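Side-chain contacts in geranyltranstransferase (Marinomonas sp. MED121, PDB 4F62), which probably condenses isopentenyl diphosphate with allylic substrates such as geranyl diphosphate to build longer polyprenyl diphosphates: residues A[46-49]-A[50-54]; A[134-137]-A[138-142]; A[161-165]-A[166-170]. All coordinates share one frame; numbering follows the deposited sequence.

Contact 1: residues A[46-49]-A[50-54]; sequences KRIR and PMLTY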
loop_
_atom_site.group_PDB
_atom_site.type_symbol
_atom_site.label_atom_id
_atom_site.label_comp_id
_atom_site.label_asym_id
_atom_site.label_seq_id
_atom_site.Cartn_x
_atom_site.Cartn_y
_atom_site.Cartn_z
ATOM N N LYS A 46 9.502 8.798 -17.855
ATOM C CA LYS A 46 10.745 9.571 -17.714
ATOM C C LYS A 46 11.370 9.622 -16.302
ATOM O O LYS A 46 12.436 10.225 -16.113
ATOM C CB LYS A 46 10.565 10.985 -18.278
ATOM C CG LYS A 46 10.346 11.024 -19.793
ATOM C CD LYS A 46 11.417 10.207 -20.531
ATOM C CE LYS A 46 11.332 10.372 -22.046
ATOM N NZ LYS A 46 11.868 11.686 -22.513
ATOM N N ARG A 47 10.724 8.974 -15.333
ATOM C CA ARG A 47 11.239 8.883 -13.954
ATOM C C ARG A 47 11.452 10.243 -13.269
ATOM O O ARG A 47 12.426 10.431 -12.523
ATOM C CB ARG A 47 12.559 8.098 -13.910
ATOM C CG ARG A 47 12.554 6.805 -14.676
ATOM C CD ARG A 47 11.412 5.921 -14.228
ATOM N NE ARG A 47 11.633 4.542 -14.651
ATOM C CZ ARG A 47 10.676 3.629 -14.789
ATOM N NH1 ARG A 47 9.408 3.947 -14.550
ATOM N NH2 ARG A 47 10.987 2.398 -15.175
ATOM N N ILE A 48 10.553 11.185 -13.534
ATOM C CA ILE A 48 10.619 12.513 -12.935
ATOM C C ILE A 48 10.726 12.436 -11.416
ATOM O O ILE A 48 11.538 13.126 -10.793
ATOM C CB ILE A 48 9.350 13.299 -13.246
ATOM C CG1 ILE A 48 9.227 13.530 -14.749
ATOM C CG2 ILE A 48 9.339 14.598 -12.484
ATOM C CD1 ILE A 48 10.376 14.242 -15.329
ATOM N N ARG A 49 9.904 11.590 -10.813
ATOM C CA ARG A 49 9.907 11.497 -9.355
ATOM C C ARG A 49 11.199 10.891 -8.794
ATOM O O ARG A 49 11.778 11.433 -7.846
ATOM C CB ARG A 49 8.624 10.811 -8.851
ATOM C CG ARG A 49 7.387 11.689 -9.142
ATOM C CD ARG A 49 6.063 10.918 -9.157
ATOM N NE ARG A 49 4.986 11.732 -9.744
ATOM C CZ ARG A 49 4.844 11.971 -11.047
ATOM N NH1 ARG A 49 5.711 11.462 -11.919
ATOM N NH2 ARG A 49 3.833 12.717 -11.481
ATOM N N PRO A 50 11.666 9.769 -9.366
ATOM C CA PRO A 50 13.034 9.387 -8.981
ATOM C C PRO A 50 14.087 10.490 -9.190
ATOM O O PRO A 50 14.894 10.713 -8.281
ATOM C CB PRO A 50 13.318 8.182 -9.881
ATOM C CG PRO A 50 11.965 7.497 -9.948
ATOM C CD PRO A 50 10.967 8.667 -10.057
ATOM N N MET A 51 14.085 11.171 -10.333
ATOM C CA MET A 51 15.067 12.234 -10.555
ATOM C C MET A 51 15.046 13.302 -9.454
ATOM O O MET A 51 16.092 13.697 -8.952
ATOM C CB MET A 51 14.897 12.868 -11.945
ATOM C CG MET A 51 15.228 11.898 -13.072
ATOM S SD MET A 51 15.372 12.647 -14.709
ATOM C CE MET A 51 13.676 13.133 -14.982
ATOM N N LEU A 52 13.854 13.757 -9.072
ATOM C CA LEU A 52 13.721 14.723 -7.983
ATOM C C LEU A 52 14.263 14.164 -6.674
ATOM O O LEU A 52 14.892 14.882 -5.901
ATOM C CB LEU A 52 12.250 15.095 -7.773
ATOM C CG LEU A 52 11.620 15.997 -8.834
ATOM C CD1 LEU A 52 10.113 16.060 -8.602
ATOM C CD2 LEU A 52 12.241 17.398 -8.799
ATOM N N THR A 53 14.003 12.885 -6.415
ATOM C CA THR A 53 14.453 12.249 -5.177
ATOM C C THR A 53 15.975 12.233 -5.089
ATOM O O THR A 53 16.565 12.622 -4.070
ATOM C CB THR A 53 13.917 10.813 -5.072
ATOM O OG1 THR A 53 12.500 10.831 -5.297
ATOM C CG2 THR A 53 14.200 10.211 -3.677
ATOM N N TYR A 54 16.623 11.793 -6.162
ATOM C CA TYR A 54 18.078 11.731 -6.155
ATOM C C TYR A 54 18.671 13.134 -6.106
ATOM O O TYR A 54 19.716 13.338 -5.481
ATOM C CB TYR A 54 18.604 10.996 -7.388
ATOM C CG TYR A 54 18.342 9.509 -7.386
ATOM C CD1 TYR A 54 18.935 8.677 -6.436
ATOM C CD2 TYR A 54 17.525 8.925 -8.349
ATOM C CE1 TYR A 54 18.704 7.300 -6.436
ATOM C CE2 TYR A 54 17.291 7.547 -8.361
ATOM C CZ TYR A 54 17.884 6.742 -7.410
ATOM O OH TYR A 54 17.655 5.384 -7.434
#

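Contact 2: residues A[134-137]-A[138-142]; sequences PELA and IKLIQ. With SO4 (sulfate ion), chain C.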
loop_
_atom_site.group_PDB
_atom_site.type_symbol
_atom_site.label_atom_id
_atom_site.label_comp_id
_atom_site.label_asym_id
_atom_site.label_seq_id
_atom_site.Cartn_x
_atom_site.Cartn_y
_atom_site.Cartn_z
ATOM N N PRO A 134 15.872 1.800 10.800
ATOM C CA PRO A 134 14.411 1.669 10.912
ATOM C C PRO A 134 13.668 2.971 11.239
ATOM O O PRO A 134 12.566 3.158 10.720
ATOM C CB PRO A 134 14.223 0.631 12.037
ATOM C CG PRO A 134 15.494 0.684 12.825
ATOM C CD PRO A 134 16.583 1.044 11.847
ATOM N N GLU A 135 14.224 3.837 12.085
ATOM C CA GLU A 135 13.519 5.068 12.432
ATOM C C GLU A 135 13.370 5.935 11.182
ATOM O O GLU A 135 12.306 6.503 10.916
ATOM C CB GLU A 135 14.250 5.849 13.524
ATOM C CG GLU A 135 13.388 6.930 14.179
ATOM C CD GLU A 135 14.196 7.947 14.983
ATOM O OE1 GLU A 135 15.267 7.580 15.520
ATOM O OE2 GLU A 135 13.758 9.118 15.075
ATOM N N LEU A 136 14.443 6.037 10.409
ATOM C CA LEU A 136 14.387 6.785 9.156
ATOM C C LEU A 136 13.431 6.102 8.165
ATOM O O LEU A 136 12.657 6.773 7.486
ATOM C CB LEU A 136 15.793 6.964 8.569
ATOM C CG LEU A 136 15.946 7.739 7.252
ATOM C CD1 LEU A 136 15.236 9.082 7.305
ATOM C CD2 LEU A 136 17.439 7.933 6.946
ATOM N N ALA A 137 13.465 4.771 8.082
ATOM C CA ALA A 137 12.543 4.073 7.170
ATOM C C ALA A 137 11.074 4.367 7.533
ATOM O O ALA A 137 10.240 4.623 6.651
ATOM C CB ALA A 137 12.813 2.549 7.173
ATOM N N ILE A 138 10.768 4.337 8.830
ATOM C CA ILE A 138 9.404 4.615 9.285
ATOM C C ILE A 138 8.998 6.029 8.860
ATOM O O ILE A 138 7.891 6.238 8.371
ATOM C CB ILE A 138 9.253 4.425 10.804
ATOM C CG1 ILE A 138 9.235 2.928 11.136
ATOM C CG2 ILE A 138 7.973 5.099 11.337
ATOM C CD1 ILE A 138 7.964 2.213 10.691
ATOM N N LYS A 139 9.917 6.984 9.001
ATOM C CA LYS A 139 9.648 8.360 8.590
ATOM C C LYS A 139 9.351 8.427 7.093
ATOM O O LYS A 139 8.399 9.088 6.675
ATOM C CB LYS A 139 10.822 9.277 8.971
ATOM C CG LYS A 139 10.721 10.727 8.479
ATOM C CD LYS A 139 9.556 11.519 9.108
ATOM C CE LYS A 139 9.612 13.008 8.700
ATOM N NZ LYS A 139 8.350 13.767 8.972
ATOM N N LEU A 140 10.151 7.734 6.286
ATOM C CA LEU A 140 9.939 7.753 4.841
ATOM C C LEU A 140 8.598 7.106 4.479
ATOM O O LEU A 140 7.906 7.539 3.548
ATOM C CB LEU A 140 11.095 7.076 4.099
ATOM C CG LEU A 140 12.458 7.735 4.308
ATOM C CD1 LEU A 140 13.601 6.828 3.806
ATOM C CD2 LEU A 140 12.485 9.098 3.622
ATOM N N ILE A 141 8.226 6.084 5.234
ATOM C CA ILE A 141 6.955 5.415 5.014
ATOM C C ILE A 141 5.809 6.373 5.327
ATOM O O ILE A 141 4.838 6.464 4.564
ATOM C CB ILE A 141 6.869 4.123 5.852
ATOM C CG1 ILE A 141 7.824 3.085 5.230
ATOM C CG2 ILE A 141 5.430 3.605 5.905
ATOM C CD1 ILE A 141 8.025 1.816 6.057
ATOM N N GLN A 142 5.935 7.103 6.437
ATOM C CA GLN A 142 4.938 8.117 6.791
ATOM C C GLN A 142 4.794 9.155 5.687
ATOM O O GLN A 142 3.673 9.533 5.336
ATOM C CB GLN A 142 5.300 8.806 8.104
ATOM C CG GLN A 142 5.186 7.895 9.307
ATOM C CD GLN A 142 5.820 8.499 10.545
ATOM O OE1 GLN A 142 6.559 9.476 10.454
ATOM N NE2 GLN A 142 5.543 7.914 11.709
HETATM S S SO4 C . 17.795 5.006 12.572
HETATM O O1 SO4 C . 19.063 4.393 12.185
HETATM O O2 SO4 C . 18.033 6.111 13.503
HETATM O O3 SO4 C . 17.149 5.517 11.364
HETATM O O4 SO4 C . 16.964 3.994 13.229
#

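Contact 3: residues A[161-165]-A[166-170]; sequences LSSEN and KNISL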
loop_
_atom_site.group_PDB
_atom_site.type_symbol
_atom_site.label_atom_id
_atom_site.label_comp_id
_atom_site.label_asym_id
_atom_site.label_seq_id
_atom_site.Cartn_x
_atom_site.Cartn_y
_atom_site.Cartn_z
ATOM N N LEU A 161 -12.625 13.232 -10.145
ATOM C CA LEU A 161 -13.837 12.533 -10.550
ATOM C C LEU A 161 -15.102 13.282 -10.152
ATOM O O LEU A 161 -15.991 13.464 -10.971
ATOM C CB LEU A 161 -13.868 11.113 -9.982
ATOM C CG LEU A 161 -12.938 10.140 -10.711
ATOM C CD1 LEU A 161 -12.748 8.878 -9.899
ATOM C CD2 LEU A 161 -13.496 9.807 -12.090
ATOM N N SER A 162 -15.180 13.730 -8.903
ATOM C CA SER A 162 -16.410 14.352 -8.413
ATOM C C SER A 162 -16.654 15.727 -9.035
ATOM O O SER A 162 -17.739 16.287 -8.907
ATOM C CB SER A 162 -16.394 14.466 -6.887
ATOM O OG SER A 162 -15.649 15.599 -6.479
ATOM N N SER A 163 -15.648 16.263 -9.718
ATOM C CA SER A 163 -15.739 17.610 -10.266
ATOM C C SER A 163 -15.992 17.640 -11.778
ATOM O O SER A 163 -16.065 18.716 -12.376
ATOM C CB SER A 163 -14.461 18.385 -9.948
ATOM O OG SER A 163 -13.490 18.181 -10.961
ATOM N N GLU A 164 -16.132 16.468 -12.394
ATOM C CA GLU A 164 -16.151 16.382 -13.857
ATOM C C GLU A 164 -17.383 16.990 -14.539
ATOM O O GLU A 164 -17.349 17.281 -15.735
ATOM C CB GLU A 164 -15.897 14.946 -14.337
ATOM C CG GLU A 164 -16.920 13.917 -13.885
ATOM C CD GLU A 164 -16.398 12.495 -14.022
ATOM O OE1 GLU A 164 -15.481 12.275 -14.846
ATOM O OE2 GLU A 164 -16.892 11.601 -13.301
ATOM N N ASN A 165 -18.462 17.197 -13.791
ATOM C CA ASN A 165 -19.617 17.887 -14.360
ATOM C C ASN A 165 -19.612 19.377 -14.012
ATOM O O ASN A 165 -19.950 20.220 -14.845
ATOM C CB ASN A 165 -20.929 17.233 -13.921
ATOM C CG ASN A 165 -22.073 17.511 -14.887
ATOM O OD1 ASN A 165 -22.009 18.433 -15.703
ATOM N ND2 ASN A 165 -23.131 16.711 -14.793
ATOM N N LYS A 166 -19.218 19.695 -12.781
ATOM C CA LYS A 166 -19.204 21.075 -12.301
ATOM C C LYS A 166 -18.133 21.915 -12.983
ATOM O O LYS A 166 -17.263 21.386 -13.680
ATOM C CB LYS A 166 -18.966 21.091 -10.789
ATOM C CG LYS A 166 -19.475 19.848 -10.087
ATOM C CD LYS A 166 -19.317 19.927 -8.582
ATOM C CE LYS A 166 -20.399 19.106 -7.912
ATOM N NZ LYS A 166 -20.894 18.039 -8.827
ATOM N N ASN A 167 -18.218 23.230 -12.801
ATOM C CA ASN A 167 -17.085 24.110 -13.067
ATOM C C ASN A 167 -16.615 24.678 -11.733
ATOM O O ASN A 167 -17.367 25.355 -11.032
ATOM C CB ASN A 167 -17.415 25.223 -14.073
ATOM C CG ASN A 167 -18.806 25.804 -13.878
ATOM O OD1 ASN A 167 -19.630 25.792 -14.794
ATOM N ND2 ASN A 167 -19.077 26.317 -12.680
ATOM N N ILE A 168 -15.376 24.365 -11.379
ATOM C CA ILE A 168 -14.848 24.665 -10.060
ATOM C C ILE A 168 -14.033 25.954 -10.087
ATOM O O ILE A 168 -13.659 26.432 -11.156
ATOM C CB ILE A 168 -13.982 23.507 -9.575
ATOM C CG1 ILE A 168 -12.783 23.327 -10.503
ATOM C CG2 ILE A 168 -14.801 22.222 -9.541
ATOM C CD1 ILE A 168 -11.891 22.169 -10.109
ATOM N N SER A 169 -13.756 26.515 -8.914
ATOM C CA SER A 169 -13.018 27.773 -8.828
ATOM C C SER A 169 -11.522 27.533 -8.990
ATOM O O SER A 169 -11.062 26.390 -8.995
ATOM C CB SER A 169 -13.256 28.424 -7.469
ATOM O OG SER A 169 -12.681 27.610 -6.457
ATOM N N LEU A 170 -10.764 28.619 -9.104
ATOM C CA LEU A 170 -9.311 28.551 -9.105
ATOM C C LEU A 170 -8.803 27.841 -7.849
ATOM O O LEU A 170 -7.938 26.969 -7.932
ATOM C CB LEU A 170 -8.740 29.967 -9.175
ATOM C CG LEU A 170 -7.224 30.108 -9.015
ATOM C CD1 LEU A 170 -6.481 29.351 -10.128
ATOM C CD2 LEU A 170 -6.857 31.593 -9.027
#

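Contact 1: residues A[46-49]-A[50-54]
M51 and I48 meet side chain to side chain within one helical turn, the methionine methyl CE lying 3.5 Å from I48 CD1, a little inside usual van der Waals contact. The thioether is bent at its last torsion (chi3 -68°), which brings CE back over the preceding residues, where it also sits 3.4 Å from K46 O. Replacing M51 by an alanine would probably leave I48 CD1 without this methyl partner and open a gap towards S9 and T12 of helix 5-23.

The sequence KRIRP is a signature of polyprenyl synthetases, and in relatives its lysine and second arginine bind isopentenyl diphosphate; a glycerol, probably a crystallisation additive, is hydrogen-bonded to R49 NH1, consistent with such a pocket here. R47 is the N-cap of helix 48-60, and R47 O accepts a nearly straight hydrogen bond from M51 N (2.8 Å, 170°). Its guanidinium turns elsewhere, to salt bridges with D17 and E75. P50 fits this first turn, where its nitrogen has no hydrogen to donate, and P50 CG lies 4.1 Å from R47 CB.

R49 O is gripped twice by T53, through N at 3.0 Å and through OG1 at 2.7 Å, from opposite faces of the carbonyl plane. With chi1 at -51°, OG1 stands beside its own backbone N and can share that acceptor. More loosely, L52 CD1 lies 4.2 Å from I48 CG2.

Contact 2: residues A[134-137]-A[138-142]
A sulfate ion, most likely picked up from the crystallisation medium, rests against P134, E135 and L136 at the start of helix 134-148, a worked example of an anion held by backbone N-H groups. E135 N gives a hydrogen bond to sulfate O4 at 3.0 Å and L136 N one to O3 at 2.9 Å, so two successive amides each take a different oxygen. P134 adds its ring from the flank, CD to sulfate O4 3.3 Å. The positive end of the helix dipole would favour the anion, while the carboxylate of E135, stretched out beside it, probably disfavours it.

Behind the ion the first turn is regular. The carbonyls of P134, E135, L136 and A137 accept the amides four residues on, those of I138 to I141, and side chains of the second turn lean back over these oxygens. L140 CG stands 3.3 Å from L136 O, and I141 CG1 3.2 Å from A137 O. Side chains themselves meet at L136 CG and L140 CD1, 4.3 Å apart. L136 has CG anti to the backbone N (chi1 -180°), whereas L140 carries its CG beside the N (chi1 -61°), and the two form one apolar ridge.

That ridge packs on L66 of helix 65-86, and L140 also reaches M191 and L194 of helix 170-194. The face of A137, I138 and I141 instead meets the second subunit, on its I138, I141 and S127.

Contact 3: residues A[161-165]-A[166-170]
S162 meets K166 through its backbone: the lysine chain curls past S162 O, with CE 4.0 Å and NZ 3.6 Å from that oxygen, an approach too long to count as a firm bond. The last torsion of K166 is nearly eclipsed (chi4 25°) and turns NZ back at the end of a chain that already runs alongside S162 O. S162 OG is turned the other way along the sequence, to I159 O in the preceding helical turn.

S163 follows and provides the one buried side chain among the touching residues. Its OG is bonded to D160 O, which leaves CB to pack on I168 CG2 at 3.9 Å. On the isoleucine, chi1 of 63° squeezes CG1 between backbone N and carbonyl carbon and lays CG2 beside the N, facing the serine. E164 N makes a weak hydrogen bond to L161 O, 3.3 Å, while N165 carries the chain round towards K166. Carbonyl meets carbonyl across the bend, S163 O lying 3.2 Å from K166 O, so these two acceptors offer each other no bond.

This is an exposed connection from helix 153-162 to helix 170-194. S169 is the N-cap of the second helix: S169 OG caps a backbone N in the first turn while S169 N is hydrogen-bonded to E172 OE1, a reciprocal pairing consistent with a capping box. I168 touches A247 and S163 touches K246, before helix 249-273; L170 packs on Y249 and L253 of that helix, and L161 on L113 of the second subunit.

Overall arrangement
From the N terminus the three contacts run in series, none nested in or crossing another, each joining neighbours in sequence. Contact 1 starts helix 48-60 inside the all-helical fold, among helices 5-23, 65-86, 170-194 and 281-291. Contact 2 starts helix 134-148; its nearest atoms are about 8 Å from contact 1, and both pack on helices 65-86 and 170-194. Contact 3 alone spans a loop, leading from helix 153-162 into helix 170-194, and lies about 22 Å from contact 2 and 17 Å from contact 1, nearest atoms. Helix 170-194 is common to all three: contacts 1 and 2 pack on it and contact 3 leads into its start. Contacts 2 and 3 each also reach the second subunit.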